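PDB 3VIU: phosphoribosylformylglycinamidine synthase 2 from Thermus thermophilus, which belongs to the AIR synthase-related (PurM-like) family and is modelled with adenosine-5'-diphosphate and magnesium, its chain carrying two pairs of N- and C-terminal family domains. Local coordinates for residues E468-N472 against D620-G624; G429-V433 against V443-V447; L460-H464 against H590-L596. All coordinates share one frame; numbering follows the deposited sequence.

Contact 1 (E468-N472 against D620-G624); sequences EACRN and DVAEG. With MG (magnesium ion), chain D.
Arg471 brings the edge of its guanidinium up to the carboxylate of Asp620, its CD packing on Asp620 CB. The two side chains cross at about a right angle. Arg471 CG is anti to the backbone N (chi1 -169°), and the chain then bends at chi3, which brings NH2 round to the acid. NH2 donates to Asp620 OD2 over 3.0 Å, and the bond is nearly straight at 165°. OD2 lies in the guanidinium plane and is met nearly along its C-O axis. NH1 of the same guanidinium forms a salt bridge with Glu599, so the arginine is held between two acids.

The other oxygen of Asp620 faces a magnesium ion. Asp620 OD1 binds it at 2.5 Å and Asn472 OD1 at 2.6 Å. Amide and carboxylate planes stand 87° apart, and the two oxygens come within 3.1 Å of each other because they share the metal. Asn472 ND2 is bonded to Asp448, which fixes the rotation of the amide and leaves OD1 for the ion. Asp430 supplies the third protein ligand.

Water 1 binds the metal and donates to Asp620 OD2 and to Glu468 OE1, at 2.8 Å from the latter. Through water 1, Glu468 joins the site as a second-shell residue. Water 2, also on the metal, donates to Asp620 O. Glu468 OE1 lies 3.0 Å from Glu623 OE2, a pair of like charges with no bond between them.

Each oxygen of Asp620 therefore has its own task, one on the metal and one on the arginine and water 1. Arg471 and the magnesium would probably offset part of the negative charge gathered here.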
loop_
_atom_site.group_PDB
_atom_site.type_symbol
_atom_site.label_atom_id
_atom_site.label_comp_id
_atom_site.label_asym_id
_atom_site.label_seq_id
_atom_site.Cartn_x
_atom_site.Cartn_y
_atom_site.Cartn_z
ATOM N N GLU A 468 -1.985 10.541 -8.265
ATOM C CA GLU A 468 -1.571 9.519 -9.219
ATOM C C GLU A 468 -2.347 8.215 -9.041
ATOM O O GLU A 468 -2.879 7.669 -10.006
ATOM C CB GLU A 468 -0.070 9.238 -9.098
ATOM C CG GLU A 468 0.459 8.334 -10.217
ATOM C CD GLU A 468 1.974 8.149 -10.190
ATOM O OE1 GLU A 468 2.535 7.653 -11.195
ATOM O OE2 GLU A 468 2.608 8.487 -9.167
ATOM N N ALA A 469 -2.414 7.715 -7.812
ATOM C CA ALA A 469 -3.135 6.476 -7.555
ATOM C C ALA A 469 -4.588 6.593 -8.036
ATOM O O ALA A 469 -5.110 5.690 -8.692
ATOM C CB ALA A 469 -3.090 6.142 -6.069
ATOM N N CYS A 470 -5.238 7.706 -7.719
ATOM C CA CYS A 470 -6.615 7.905 -8.152
ATOM C C CYS A 470 -6.696 8.026 -9.674
ATOM O O CYS A 470 -7.652 7.548 -10.285
ATOM C CB CYS A 470 -7.200 9.155 -7.507
ATOM S SG CYS A 470 -7.491 8.977 -5.754
ATOM N N ARG A 471 -5.689 8.660 -10.279
ATOM C CA ARG A 471 -5.659 8.834 -11.721
ATOM C C ARG A 471 -5.539 7.476 -12.403
ATOM O O ARG A 471 -6.217 7.205 -13.395
ATOM C CB ARG A 471 -4.477 9.725 -12.136
ATOM C CG ARG A 471 -4.516 10.173 -13.604
ATOM C CD ARG A 471 -3.259 10.918 -13.998
ATOM N NE ARG A 471 -2.932 11.958 -13.026
ATOM C CZ ARG A 471 -1.780 12.031 -12.365
ATOM N NH1 ARG A 471 -1.585 13.013 -11.502
ATOM N NH2 ARG A 471 -0.823 11.127 -12.566
ATOM N N ASN A 472 -4.680 6.619 -11.859
ATOM C CA ASN A 472 -4.474 5.295 -12.428
ATOM C C ASN A 472 -5.724 4.434 -12.432
ATOM O O ASN A 472 -5.949 3.662 -13.373
ATOM C CB ASN A 472 -3.350 4.574 -11.700
ATOM C CG ASN A 472 -1.990 5.085 -12.108
ATOM O OD1 ASN A 472 -1.708 5.214 -13.299
ATOM N ND2 ASN A 472 -1.136 5.379 -11.128
ATOM N N ASP A 620 -2.040 7.391 -18.398
ATOM C CA ASP A 620 -1.670 8.725 -17.946
ATOM C C ASP A 620 -0.190 8.974 -18.184
ATOM O O ASP A 620 0.593 8.031 -18.318
ATOM C CB ASP A 620 -2.045 8.946 -16.474
ATOM C CG ASP A 620 -1.168 8.182 -15.513
ATOM O OD1 ASP A 620 -0.938 6.975 -15.739
ATOM O OD2 ASP A 620 -0.729 8.795 -14.515
ATOM N N VAL A 621 0.175 10.249 -18.281
ATOM C CA VAL A 621 1.551 10.648 -18.522
ATOM C C VAL A 621 2.223 10.975 -17.189
ATOM O O VAL A 621 1.939 12.003 -16.577
ATOM C CB VAL A 621 1.607 11.887 -19.440
ATOM C CG1 VAL A 621 3.057 12.225 -19.767
ATOM C CG2 VAL A 621 0.814 11.628 -20.718
ATOM N N ALA A 622 3.119 10.099 -16.747
ATOM C CA ALA A 622 3.796 10.306 -15.480
ATOM C C ALA A 622 5.287 10.487 -15.651
ATOM O O ALA A 622 5.729 11.237 -16.518
ATOM C CB ALA A 622 3.505 9.147 -14.537
ATOM N N GLU A 623 6.071 9.797 -14.828
ATOM C CA GLU A 623 7.517 9.944 -14.907
ATOM C C GLU A 623 8.052 9.620 -16.294
ATOM O O GLU A 623 7.591 8.677 -16.938
ATOM C CB GLU A 623 8.214 9.094 -13.835
ATOM C CG GLU A 623 7.427 7.883 -13.318
ATOM C CD GLU A 623 6.362 8.232 -12.282
ATOM O OE1 GLU A 623 6.688 8.931 -11.295
ATOM O OE2 GLU A 623 5.202 7.786 -12.450
ATOM N N GLY A 624 9.009 10.427 -16.756
ATOM C CA GLY A 624 9.589 10.218 -18.071
ATOM C C GLY A 624 8.958 11.062 -19.169
ATOM O O GLY A 624 9.464 11.123 -20.288
HETATM MG MG MG D . 0.396 5.102 -14.796
HETATM O O HOH W 1 0.968 7.126 -13.484
HETATM O O HOH W 2 1.782 6.150 -16.651
#

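Contact 2 (G429-V433 against V443-V447). With MG (magnesium ion), chain D.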
loop_
_atom_site.group_PDB
_atom_site.type_symbol
_atom_site.label_atom_id
_atom_site.label_comp_id
_atom_site.label_asym_id
_atom_site.label_seq_id
_atom_site.Cartn_x
_atom_site.Cartn_y
_atom_site.Cartn_z
ATOM N N GLY A 429 -3.492 -2.599 -17.872
ATOM C CA GLY A 429 -4.159 -1.327 -17.651
ATOM C C GLY A 429 -3.311 -0.589 -16.630
ATOM O O GLY A 429 -2.425 -1.197 -16.032
ATOM N N ASP A 430 -3.557 0.701 -16.421
ATOM C CA ASP A 430 -2.772 1.476 -15.451
ATOM C C ASP A 430 -3.015 1.049 -14.002
ATOM O O ASP A 430 -2.253 1.387 -13.105
ATOM C CB ASP A 430 -3.056 2.971 -15.609
ATOM C CG ASP A 430 -2.254 3.597 -16.728
ATOM O OD1 ASP A 430 -1.054 3.862 -16.518
ATOM O OD2 ASP A 430 -2.811 3.810 -17.819
ATOM N N ALA A 431 -4.090 0.313 -13.773
ATOM C CA ALA A 431 -4.386 -0.173 -12.434
ATOM C C ALA A 431 -4.778 -1.626 -12.601
ATOM O O ALA A 431 -5.273 -2.007 -13.652
ATOM C CB ALA A 431 -5.537 0.618 -11.813
ATOM N N ALA A 432 -4.536 -2.440 -11.585
ATOM C CA ALA A 432 -4.907 -3.843 -11.660
ATOM C C ALA A 432 -6.426 -3.888 -11.594
ATOM O O ALA A 432 -7.040 -3.160 -10.813
ATOM C CB ALA A 432 -4.309 -4.605 -10.499
ATOM N N VAL A 433 -7.032 -4.728 -12.419
ATOM C CA VAL A 433 -8.490 -4.852 -12.453
ATOM C C VAL A 433 -8.918 -6.288 -12.190
ATOM O O VAL A 433 -8.728 -7.155 -13.036
ATOM C CB VAL A 433 -9.058 -4.416 -13.828
ATOM C CG1 VAL A 433 -10.555 -4.688 -13.894
ATOM C CG2 VAL A 433 -8.782 -2.938 -14.053
ATOM N N VAL A 443 -13.011 -4.597 -9.786
ATOM C CA VAL A 443 -12.360 -3.821 -8.735
ATOM C C VAL A 443 -10.971 -3.418 -9.210
ATOM O O VAL A 443 -10.178 -4.277 -9.587
ATOM C CB VAL A 443 -12.219 -4.652 -7.457
ATOM C CG1 VAL A 443 -11.610 -3.812 -6.356
ATOM C CG2 VAL A 443 -13.580 -5.203 -7.049
ATOM N N ALA A 444 -10.685 -2.116 -9.201
ATOM C CA ALA A 444 -9.388 -1.613 -9.635
ATOM C C ALA A 444 -8.549 -1.168 -8.437
ATOM O O ALA A 444 -9.077 -0.636 -7.461
ATOM C CB ALA A 444 -9.571 -0.456 -10.604
ATOM N N ALA A 445 -7.238 -1.379 -8.525
ATOM C CA ALA A 445 -6.331 -1.025 -7.443
ATOM C C ALA A 445 -4.949 -0.608 -7.926
ATOM O O ALA A 445 -4.433 -1.121 -8.921
ATOM C CB ALA A 445 -6.199 -2.201 -6.483
ATOM N N LYS A 446 -4.345 0.318 -7.197
ATOM C CA LYS A 446 -3.018 0.789 -7.531
ATOM C C LYS A 446 -2.388 1.440 -6.301
ATOM O O LYS A 446 -3.089 1.958 -5.434
ATOM C CB LYS A 446 -3.106 1.798 -8.678
ATOM C CG LYS A 446 -1.959 1.726 -9.686
ATOM C CD LYS A 446 -0.673 2.254 -9.120
ATOM C CE LYS A 446 0.441 2.177 -10.150
ATOM N NZ LYS A 446 0.691 0.771 -10.554
ATOM N N VAL A 447 -1.066 1.389 -6.217
ATOM C CA VAL A 447 -0.342 2.004 -5.113
ATOM C C VAL A 447 0.750 2.863 -5.740
ATOM O O VAL A 447 1.435 2.411 -6.654
ATOM C CB VAL A 447 0.281 0.935 -4.186
ATOM C CG1 VAL A 447 1.092 -0.057 -4.994
ATOM C CG2 VAL A 447 1.164 1.598 -3.157
HETATM MG MG MG D . 0.396 5.102 -14.796
HETATM O O HOH W 1 0.968 7.126 -13.484
HETATM O O HOH W 2 1.782 6.150 -16.651
#
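Two backbone hydrogen bonds join Ala432 and Ala445, an antiparallel hydrogen-bonded pair. Ala432 N donates to Ala445 O over 3.0 Å, and Ala445 N donates back to Ala432 O over 2.9 Å. The next pair, Val433 with Ala444, is non-hydrogen-bonded, and its CA atoms are 4.4 Å apart.

CA-H...O contacts add to the pairing. Ala432 O, which also accepts from Ala445 N, is approached by Ala444 CA at 3.0 Å. Val433 CA meets Val443 O in a similar way.

The apolar contacts are small. Ala444 CB touches both Ala431 CB and Val433 CG2, each at 4.3 Å. Val473 of helix 458-475 covers Ala431 and Ala444, while Ala432 and Ala445 point to the other face of the sheet. There Ala445 meets Leu178 of strand 172-182.

Lys446 makes a contact of another kind. Its chain bends at chi2 and chi4 and folds back over the loop end of 429-433. CG lies 3.4 Å from Asp430 O, a carbon-to-oxygen contact. NZ is near the same oxygen but is not bonded to it.

Metal binding comes from Asp430, just before the strand. Its CG is anti to the carbonyl carbon (chi1 -82°), and OD1 reaches the magnesium ion at 2.6 Å. Asn472 and Asp620 are the other protein ligands, with waters 1 and 2.

Strands 432-436 and 441-448 form a beta hairpin within a six-stranded mixed sheet of a PurM-like N-terminal domain. The loop leading into its first strand supplies a ligand of the magnesium site.

Contact 3 (L460-H464 against H590-L596); sequences LGAMH and HPPRLDL
The extended loop 590-595 and the first residue of helix 596-611 run past one side of helix 458-475, with the CA atoms of Leu460 and Pro591 7.5 Å apart and those of His464 and Leu594 7.2 Å apart. This is helix-to-loop packing between the N-terminal and C-terminal family regions of the second AIR synthase-related pair. Asp595 is the N-cap of helix 596-611.

Leu594 is the main wedge from the loop. Its CG is anti to the backbone N, which sends the branched end in against the helix. CD2 sits over the face of the His464 ring, 4.0 Å from the ring centroid and only 8° off its normal, a CH-pi contact. The same methyl touches Met463 CB at 3.8 Å, so it rests between two neighbouring helix residues. Leu594 CB meets Leu460 CD1. Pro658 also packs on Leu594, Pro592 and His464.

Leu460 covers the start of the loop. Its CD2 packs on Pro591 CB at 3.7 Å and also approaches the His590 ring obliquely. Met463, present as selenomethionine, bends at chi3 and puts CE against CD1 of Leu596, at the start of helix 596-611. Glu510 of helix 495-515 touches both of these side chains.

One polar bond ties the helix to the loop. The His464 ring uses NE2, at its edge, while Leu594 lies over one face and Tyr453 meets the ring at an inclined angle. Ring and loop are thus joined both in the ring plane and above it. His464 NE2 donates to Pro592 O over 2.9 Å at 179°, with the oxygen in the ring plane and the donor tilted 32° from the carbonyl plane.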
loop_
_atom_site.group_PDB
_atom_site.type_symbol
_atom_site.label_atom_id
_atom_site.label_comp_id
_atom_site.label_asym_id
_atom_site.label_seq_id
_atom_site.Cartn_x
_atom_site.Cartn_y
_atom_site.Cartn_z
ATOM N N LEU A 460 4.006 18.138 -1.346
ATOM C CA LEU A 460 3.615 17.983 -2.743
ATOM C C LEU A 460 3.771 16.517 -3.167
ATOM O O LEU A 460 2.988 16.005 -3.970
ATOM C CB LEU A 460 4.446 18.917 -3.638
ATOM C CG LEU A 460 4.122 18.966 -5.135
ATOM C CD1 LEU A 460 2.658 19.307 -5.345
ATOM C CD2 LEU A 460 5.012 19.994 -5.823
ATOM N N GLY A 461 4.764 15.836 -2.597
ATOM C CA GLY A 461 4.972 14.431 -2.909
ATOM C C GLY A 461 3.774 13.582 -2.486
ATOM O O GLY A 461 3.309 12.716 -3.231
ATOM N N ALA A 462 3.269 13.840 -1.281
ATOM C CA ALA A 462 2.119 13.114 -0.754
ATOM C C ALA A 462 0.892 13.374 -1.623
ATOM O O ALA A 462 0.146 12.450 -1.944
ATOM C CB ALA A 462 1.845 13.543 0.679
HETATM N N MSE A 463 0.693 14.635 -2.004
HETATM C CA MSE A 463 -0.436 15.016 -2.852
HETATM C C MSE A 463 -0.360 14.298 -4.189
HETATM O O MSE A 463 -1.370 13.797 -4.689
HETATM C CB MSE A 463 -0.445 16.524 -3.103
HETATM C CG MSE A 463 -1.027 17.358 -1.981
HETATM SE SE MSE A 463 -0.740 19.250 -2.320
HETATM C CE MSE A 463 -1.574 19.375 -4.061
ATOM N N HIS A 464 0.841 14.266 -4.766
ATOM C CA HIS A 464 1.064 13.609 -6.043
ATOM C C HIS A 464 0.746 12.128 -5.964
ATOM O O HIS A 464 0.177 11.566 -6.896
ATOM C CB HIS A 464 2.513 13.798 -6.496
ATOM C CG HIS A 464 2.702 14.937 -7.448
ATOM N ND1 HIS A 464 2.211 14.916 -8.738
ATOM C CD2 HIS A 464 3.311 16.138 -7.296
ATOM C CE1 HIS A 464 2.510 16.055 -9.339
ATOM N NE2 HIS A 464 3.177 16.815 -8.486
ATOM N N HIS A 590 12.142 22.346 -8.166
ATOM C CA HIS A 590 10.798 22.166 -7.640
ATOM C C HIS A 590 10.079 21.038 -8.376
ATOM O O HIS A 590 10.196 20.915 -9.588
ATOM C CB HIS A 590 9.988 23.455 -7.798
ATOM C CG HIS A 590 8.731 23.485 -6.979
ATOM N ND1 HIS A 590 8.708 23.890 -5.661
ATOM C CD2 HIS A 590 7.459 23.125 -7.282
ATOM C CE1 HIS A 590 7.478 23.779 -5.188
ATOM N NE2 HIS A 590 6.702 23.317 -6.152
ATOM N N PRO A 591 9.355 20.176 -7.641
ATOM C CA PRO A 591 8.620 19.074 -8.274
ATOM C C PRO A 591 7.490 19.700 -9.096
ATOM O O PRO A 591 7.138 20.849 -8.878
ATOM C CB PRO A 591 8.094 18.284 -7.081
ATOM C CG PRO A 591 9.140 18.499 -6.061
ATOM C CD PRO A 591 9.433 19.973 -6.187
ATOM N N PRO A 592 6.903 18.957 -10.038
ATOM C CA PRO A 592 5.822 19.542 -10.841
ATOM C C PRO A 592 4.658 20.097 -10.015
ATOM O O PRO A 592 4.205 19.466 -9.058
ATOM C CB PRO A 592 5.382 18.379 -11.732
ATOM C CG PRO A 592 6.621 17.568 -11.869
ATOM C CD PRO A 592 7.180 17.575 -10.462
ATOM N N ARG A 593 4.176 21.279 -10.382
ATOM C CA ARG A 593 3.041 21.856 -9.673
ATOM C C ARG A 593 1.856 20.915 -9.883
ATOM O O ARG A 593 1.772 20.219 -10.894
ATOM C CB ARG A 593 2.674 23.234 -10.226
ATOM C CG ARG A 593 3.657 24.354 -9.957
ATOM C CD ARG A 593 2.979 25.690 -10.248
ATOM N NE ARG A 593 3.705 26.529 -11.203
ATOM C CZ ARG A 593 3.968 26.195 -12.468
ATOM N NH1 ARG A 593 3.573 25.023 -12.960
ATOM N NH2 ARG A 593 4.621 27.048 -13.251
ATOM N N LEU A 594 0.939 20.906 -8.928
ATOM C CA LEU A 594 -0.233 20.054 -9.009
ATOM C C LEU A 594 -1.491 20.864 -8.709
ATOM O O LEU A 594 -1.682 21.356 -7.593
ATOM C CB LEU A 594 -0.091 18.893 -8.025
ATOM C CG LEU A 594 -1.267 17.944 -7.786
ATOM C CD1 LEU A 594 -1.821 17.404 -9.103
ATOM C CD2 LEU A 594 -0.784 16.800 -6.903
ATOM N N ASP A 595 -2.329 21.006 -9.730
ATOM C CA ASP A 595 -3.592 21.729 -9.642
ATOM C C ASP A 595 -4.621 20.643 -9.366
ATOM O O ASP A 595 -5.020 19.902 -10.265
ATOM C CB ASP A 595 -3.899 22.415 -10.984
ATOM C CG ASP A 595 -5.232 23.161 -10.989
ATOM O OD1 ASP A 595 -6.186 22.708 -10.322
ATOM O OD2 ASP A 595 -5.328 24.198 -11.687
ATOM N N LEU A 596 -5.040 20.543 -8.116
ATOM C CA LEU A 596 -6.005 19.540 -7.729
ATOM C C LEU A 596 -7.342 19.708 -8.431
ATOM O O LEU A 596 -8.039 18.727 -8.676
ATOM C CB LEU A 596 -6.165 19.548 -6.212
ATOM C CG LEU A 596 -4.919 18.927 -5.565
ATOM C CD1 LEU A 596 -4.832 19.293 -4.100
ATOM C CD2 LEU A 596 -4.964 17.404 -5.764
#

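Overall arrangement
Contact 2 comes first along the chain and closes before the other two open. Contacts 1 and 3 then interlace, since their segments alternate in sequence. Both use helix 458-475: contact 3 its earlier turns, contact 1 later ones. Their centres are 12 Å apart. The centres of contacts 1 and 2 are also 12 Å apart, and these two meet at the magnesium ion and share both waters. Contacts 2 and 3 do not touch, with nearest atoms about 9 Å apart. The helix therefore links the N-terminal family region, with its hairpin, to the C-terminal one at two places, and the metal site draws ligands from both regions.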